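Local coordinates for hypothetical conserved protein, GK1056 (Geobacillus kaustophilus, PDB 2QYH) that is of unknown function but, as a haloacid dehalogenase-like hydrolase, probably acts as a magnesium-dependent phosphatase, at residues I5-I10 with A40-R45; F205-N210 with V222-A227. All blocks are in the same frame, centred on the assembly; numbering follows the deposited sequence.

Contact 1. Residues I5-I10 with A40-R45; sequences IVFFDI and AIATGR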
loop_
_atom_site.group_PDB
_atom_site.type_symbol
_atom_site.label_atom_id
_atom_site.label_comp_id
_atom_site.label_asym_id
_atom_site.label_seq_id
_atom_site.Cartn_x
_atom_site.Cartn_y
_atom_site.Cartn_z
ATOM N N ILE D 5 14.355 12.180 16.922
ATOM C CA ILE D 5 13.481 11.304 16.165
ATOM C C ILE D 5 12.084 11.888 16.210
ATOM O O ILE D 5 11.699 12.508 17.198
ATOM C CB ILE D 5 13.478 9.867 16.752
ATOM C CG1 ILE D 5 12.626 8.944 15.878
ATOM C CG2 ILE D 5 12.986 9.884 18.191
ATOM C CD1 ILE D 5 12.788 7.462 16.208
ATOM N N VAL D 6 11.341 11.722 15.125
ATOM C CA VAL D 6 9.977 12.226 15.060
ATOM C C VAL D 6 9.061 11.069 14.681
ATOM O O VAL D 6 9.318 10.362 13.711
ATOM C CB VAL D 6 9.826 13.359 13.998
ATOM C CG1 VAL D 6 8.400 13.918 14.034
ATOM C CG2 VAL D 6 10.841 14.466 14.254
ATOM N N PHE D 7 8.001 10.886 15.458
ATOM C CA PHE D 7 7.022 9.833 15.222
ATOM C C PHE D 7 5.748 10.433 14.627
ATOM O O PHE D 7 5.344 11.528 15.004
ATOM C CB PHE D 7 6.704 9.127 16.538
ATOM C CG PHE D 7 7.793 8.224 17.012
ATOM C CD1 PHE D 7 7.843 6.900 16.594
ATOM C CD2 PHE D 7 8.785 8.697 17.869
ATOM C CE1 PHE D 7 8.871 6.056 17.025
ATOM C CE2 PHE D 7 9.813 7.862 18.302
ATOM C CZ PHE D 7 9.857 6.541 17.880
ATOM N N PHE D 8 5.119 9.711 13.702
ATOM C CA PHE D 8 3.903 10.186 13.046
ATOM C C PHE D 8 2.813 9.134 13.044
ATOM O O PHE D 8 3.076 7.971 12.760
ATOM C CB PHE D 8 4.179 10.529 11.582
ATOM C CG PHE D 8 5.163 11.637 11.383
ATOM C CD1 PHE D 8 4.753 12.968 11.418
ATOM C CD2 PHE D 8 6.504 11.355 11.128
ATOM C CE1 PHE D 8 5.668 14.004 11.197
ATOM C CE2 PHE D 8 7.420 12.377 10.909
ATOM C CZ PHE D 8 7.005 13.706 10.940
ATOM N N ASP D 9 1.590 9.536 13.366
ATOM C CA ASP D 9 0.474 8.612 13.304
ATOM C C ASP D 9 0.099 8.748 11.828
ATOM O O ASP D 9 0.527 9.704 11.181
ATOM C CB ASP D 9 -0.669 9.074 14.206
ATOM C CG ASP D 9 -1.860 8.137 14.158
ATOM O OD1 ASP D 9 -1.650 6.905 14.264
ATOM O OD2 ASP D 9 -3.002 8.633 14.019
ATOM N N ILE D 10 -0.681 7.821 11.284
ATOM C CA ILE D 10 -1.020 7.886 9.864
ATOM C C ILE D 10 -2.211 8.779 9.473
ATOM O O ILE D 10 -2.015 9.891 8.961
ATOM C CB ILE D 10 -1.218 6.456 9.302
ATOM C CG1 ILE D 10 0.053 5.640 9.542
ATOM C CG2 ILE D 10 -1.492 6.495 7.812
ATOM C CD1 ILE D 10 -0.120 4.155 9.320
ATOM N N ALA D 40 9.878 8.095 11.922
ATOM C CA ALA D 40 9.214 6.816 12.101
ATOM C C ALA D 40 7.715 6.982 12.278
ATOM O O ALA D 40 7.229 8.034 12.709
ATOM C CB ALA D 40 9.805 6.088 13.310
ATOM N N ILE D 41 6.987 5.929 11.927
ATOM C CA ILE D 41 5.544 5.916 12.062
ATOM C C ILE D 41 5.198 5.140 13.330
ATOM O O ILE D 41 5.865 4.167 13.656
ATOM C CB ILE D 41 4.897 5.213 10.854
ATOM C CG1 ILE D 41 4.985 6.120 9.625
ATOM C CG2 ILE D 41 3.454 4.819 11.181
ATOM C CD1 ILE D 41 4.466 5.483 8.327
ATOM N N ALA D 42 4.184 5.584 14.060
ATOM C CA ALA D 42 3.750 4.877 15.266
ATOM C C ALA D 42 2.268 4.632 15.056
ATOM O O ALA D 42 1.493 5.581 14.942
ATOM C CB ALA D 42 3.975 5.719 16.505
ATOM N N THR D 43 1.874 3.367 15.009
ATOM C CA THR D 43 0.480 3.039 14.755
ATOM C C THR D 43 0.045 1.716 15.374
ATOM O O THR D 43 0.871 0.911 15.798
ATOM C CB THR D 43 0.231 2.969 13.232
ATOM O OG1 THR D 43 -1.148 2.690 12.973
ATOM C CG2 THR D 43 1.086 1.876 12.614
ATOM N N GLY D 44 -1.264 1.502 15.422
ATOM C CA GLY D 44 -1.781 0.264 15.967
ATOM C C GLY D 44 -1.922 -0.763 14.857
ATOM O O GLY D 44 -2.186 -1.938 15.110
ATOM N N ARG D 45 -1.728 -0.311 13.621
ATOM C CA ARG D 45 -1.847 -1.173 12.449
ATOM C C ARG D 45 -0.748 -2.213 12.317
ATOM O O ARG D 45 0.299 -2.133 12.964
ATOM C CB ARG D 45 -1.850 -0.334 11.175
ATOM C CG ARG D 45 -2.919 0.709 11.122
ATOM C CD ARG D 45 -2.857 1.429 9.803
ATOM N NE ARG D 45 -3.841 2.501 9.715
ATOM C CZ ARG D 45 -4.067 3.207 8.614
ATOM N NH1 ARG D 45 -3.380 2.957 7.502
ATOM N NH2 ARG D 45 -4.985 4.158 8.626
#
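V6 and F8 bind A40 and A42 through three backbone hydrogen bonds that join strands 5-8 and 38-42 in parallel register, F7 beside A40 and F8 beside I41. A40 uses both its polar atoms: its N gives a bond to V6 O (2.9 Å, 164°), and its O accepts from F8 N at 2.9 Å. F8 O then accepts from A42 N at 2.9 Å.

The apolar contacts begin on the sheet face that carries F7 and A40, where F7 CD1 and CE1 lie by the methyls of A40 and A42, CE1 reaching A40 CB at 3.8 Å; alanine is small enough to let a phenylalanine lie beside it. I41 points to the other face, with F8. Beyond the strand ends I10 CG1 touches I41 CG2 at 3.9 Å, and I10 CD1 rests over one face of the R45 guanidinium, 3.9 Å from R45 NH1.

Among polar groups, T43 OG1, anti to its backbone N (chi1 -178°), accepts from R45 N at 3.1 Å in an ST turn. R45 also forms a salt bridge with D11, and D9 one with K184. Adjacent parallel strands followed at once by D9 and T43 are characteristic of the HAD Rossmann-like core, where D9 fits the first aspartate of the family's DxDx(T/V) motif.

Contact 2. Residues F205-N210 with V222-A227; sequences FGDGLN and VAMGNA
F205 has CG beside its backbone N and anti to the carbonyl carbon (chi1 -75°), while V222 has CG1 anti to its own N (chi1 -176°), and these torsions lay the two side chains next to each other, pointing the same way. V222 CB sits over the centre of the F205 ring, 3.9 Å from the centroid, in a CH-pi contact, with CG1 and CG2 spread across the same face. A branched valine suits this place because both its methyls can rest on the flat ring. The selenomethionine M224, with SE bent about CB-CG (chi2 -69°), sets SE at the ring edge, 4.1 Å from F205 CD1. An alanine at F205 would probably open a gap beside V222 and leave the M224 selenium without its aromatic neighbour.

Two backbone bonds pair the strands in parallel: G206 N to V222 O at 2.9 Å, and M224 N to G206 O at 3.1 Å. Beyond them the 222-227 segment folds into a type I turn, closed by A227 N to M224 O, which brings A227 CB to 3.4 Å from D207 O. The D207 side chain reaches the same turn, its OD1 lying 3.5 Å from A227 CA.

Strands 202-206 and 220-223, linked through helix 212-217, form a beta-alpha-beta unit. Helix 246-253 packs on F205 and M224 through I247, while A223 bonds through its backbone to strand 237-238.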
loop_
_atom_site.group_PDB
_atom_site.type_symbol
_atom_site.label_atom_id
_atom_site.label_comp_id
_atom_site.label_asym_id
_atom_site.label_seq_id
_atom_site.Cartn_x
_atom_site.Cartn_y
_atom_site.Cartn_z
ATOM N N PHE D 205 3.700 13.642 16.194
ATOM C CA PHE D 205 2.572 14.373 15.619
ATOM C C PHE D 205 1.357 13.459 15.645
ATOM O O PHE D 205 1.394 12.357 15.096
ATOM C CB PHE D 205 2.852 14.786 14.168
ATOM C CG PHE D 205 3.799 15.935 14.035
ATOM C CD1 PHE D 205 3.377 17.136 13.472
ATOM C CD2 PHE D 205 5.125 15.812 14.434
ATOM C CE1 PHE D 205 4.267 18.202 13.300
ATOM C CE2 PHE D 205 6.022 16.863 14.269
ATOM C CZ PHE D 205 5.597 18.064 13.699
ATOM N N GLY D 206 0.282 13.923 16.276
ATOM C CA GLY D 206 -0.926 13.123 16.369
ATOM C C GLY D 206 -2.187 13.921 16.121
ATOM O O GLY D 206 -2.174 15.154 16.133
ATOM N N ASP D 207 -3.291 13.208 15.934
ATOM C CA ASP D 207 -4.566 13.833 15.635
ATOM C C ASP D 207 -5.742 13.240 16.403
ATOM O O ASP D 207 -6.700 13.938 16.720
ATOM C CB ASP D 207 -4.811 13.709 14.132
ATOM C CG ASP D 207 -6.214 14.087 13.730
ATOM O OD1 ASP D 207 -6.543 15.296 13.754
ATOM O OD2 ASP D 207 -6.986 13.163 13.389
ATOM N N GLY D 208 -5.679 11.953 16.709
ATOM C CA GLY D 208 -6.784 11.332 17.414
ATOM C C GLY D 208 -6.524 10.989 18.861
ATOM O O GLY D 208 -5.395 11.076 19.356
ATOM N N LEU D 209 -7.592 10.583 19.537
ATOM C CA LEU D 209 -7.542 10.213 20.945
ATOM C C LEU D 209 -6.542 9.088 21.201
ATOM O O LEU D 209 -5.961 8.998 22.283
ATOM C CB LEU D 209 -8.932 9.788 21.404
ATOM C CG LEU D 209 -10.061 10.794 21.138
ATOM C CD1 LEU D 209 -11.395 10.139 21.442
ATOM C CD2 LEU D 209 -9.856 12.053 21.987
ATOM N N ASN D 210 -6.339 8.225 20.209
ATOM C CA ASN D 210 -5.388 7.130 20.377
ATOM C C ASN D 210 -3.948 7.655 20.347
ATOM O O ASN D 210 -2.994 6.918 20.603
ATOM C CB ASN D 210 -5.607 6.049 19.308
ATOM C CG ASN D 210 -5.299 6.526 17.906
ATOM O OD1 ASN D 210 -5.106 7.715 17.660
ATOM N ND2 ASN D 210 -5.263 5.590 16.968
ATOM N N VAL D 222 2.982 17.109 19.372
ATOM C CA VAL D 222 2.369 18.059 18.463
ATOM C C VAL D 222 1.011 17.580 17.975
ATOM O O VAL D 222 0.895 16.508 17.378
ATOM C CB VAL D 222 3.262 18.310 17.242
ATOM C CG1 VAL D 222 2.640 19.379 16.360
ATOM C CG2 VAL D 222 4.645 18.736 17.696
ATOM N N ALA D 223 -0.018 18.376 18.248
ATOM C CA ALA D 223 -1.373 18.056 17.815
ATOM C C ALA D 223 -1.618 18.804 16.513
ATOM O O ALA D 223 -1.123 19.912 16.332
ATOM C CB ALA D 223 -2.389 18.502 18.861
HETATM N N MSE D 224 -2.379 18.200 15.609
HETATM C CA MSE D 224 -2.716 18.828 14.327
HETATM C C MSE D 224 -3.847 19.850 14.514
HETATM O O MSE D 224 -4.678 19.686 15.400
HETATM C CB MSE D 224 -3.219 17.765 13.349
HETATM C CG MSE D 224 -2.302 16.539 13.199
HETATM SE SE MSE D 224 -0.584 17.053 12.250
HETATM C CE MSE D 224 -1.197 17.324 10.346
ATOM N N GLY D 225 -3.896 20.848 13.630
ATOM C CA GLY D 225 -4.920 21.875 13.656
ATOM C C GLY D 225 -6.344 21.411 13.935
ATOM O O GLY D 225 -7.048 22.050 14.726
ATOM N N ASN D 226 -6.816 20.336 13.315
ATOM C CA ASN D 226 -8.184 19.918 13.603
ATOM C C ASN D 226 -8.264 18.709 14.512
ATOM O O ASN D 226 -9.152 17.863 14.359
ATOM C CB ASN D 226 -8.963 19.656 12.294
ATOM C CG ASN D 226 -9.100 20.907 11.449
ATOM O OD1 ASN D 226 -9.214 22.011 11.986
ATOM N ND2 ASN D 226 -9.089 20.748 10.131
ATOM N N ALA D 227 -7.359 18.629 15.476
ATOM C CA ALA D 227 -7.375 17.499 16.394
ATOM C C ALA D 227 -8.382 17.699 17.531
ATOM O O ALA D 227 -8.751 18.826 17.854
ATOM C CB ALA D 227 -5.963 17.282 16.987
#

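Overall arrangement
Contacts 1 and 2 are two strand pairings of one sheet, ordered 38-42, 5-8, 202-206, 220-223, joined by the pairing of 5-8 with 202-206, and their centres lie 12 Å apart. They meet between the two middle strands, where F205 N lies 2.9 Å from F7 O, probably as a hydrogen bond. F8 and F205 bring their rings together, F8 CE1 to F205 CD2 at 3.7 Å, so that one apolar layer runs from contact 1 into contact 2. At the strand ends, D9 of contact 1 and D211, which accepts from D207 N and G208 N of contact 2, bring carboxylates close together. Such a cluster is consistent with a HAD magnesium site, and a glycerol bound by R45 may mark the adjoining pocket.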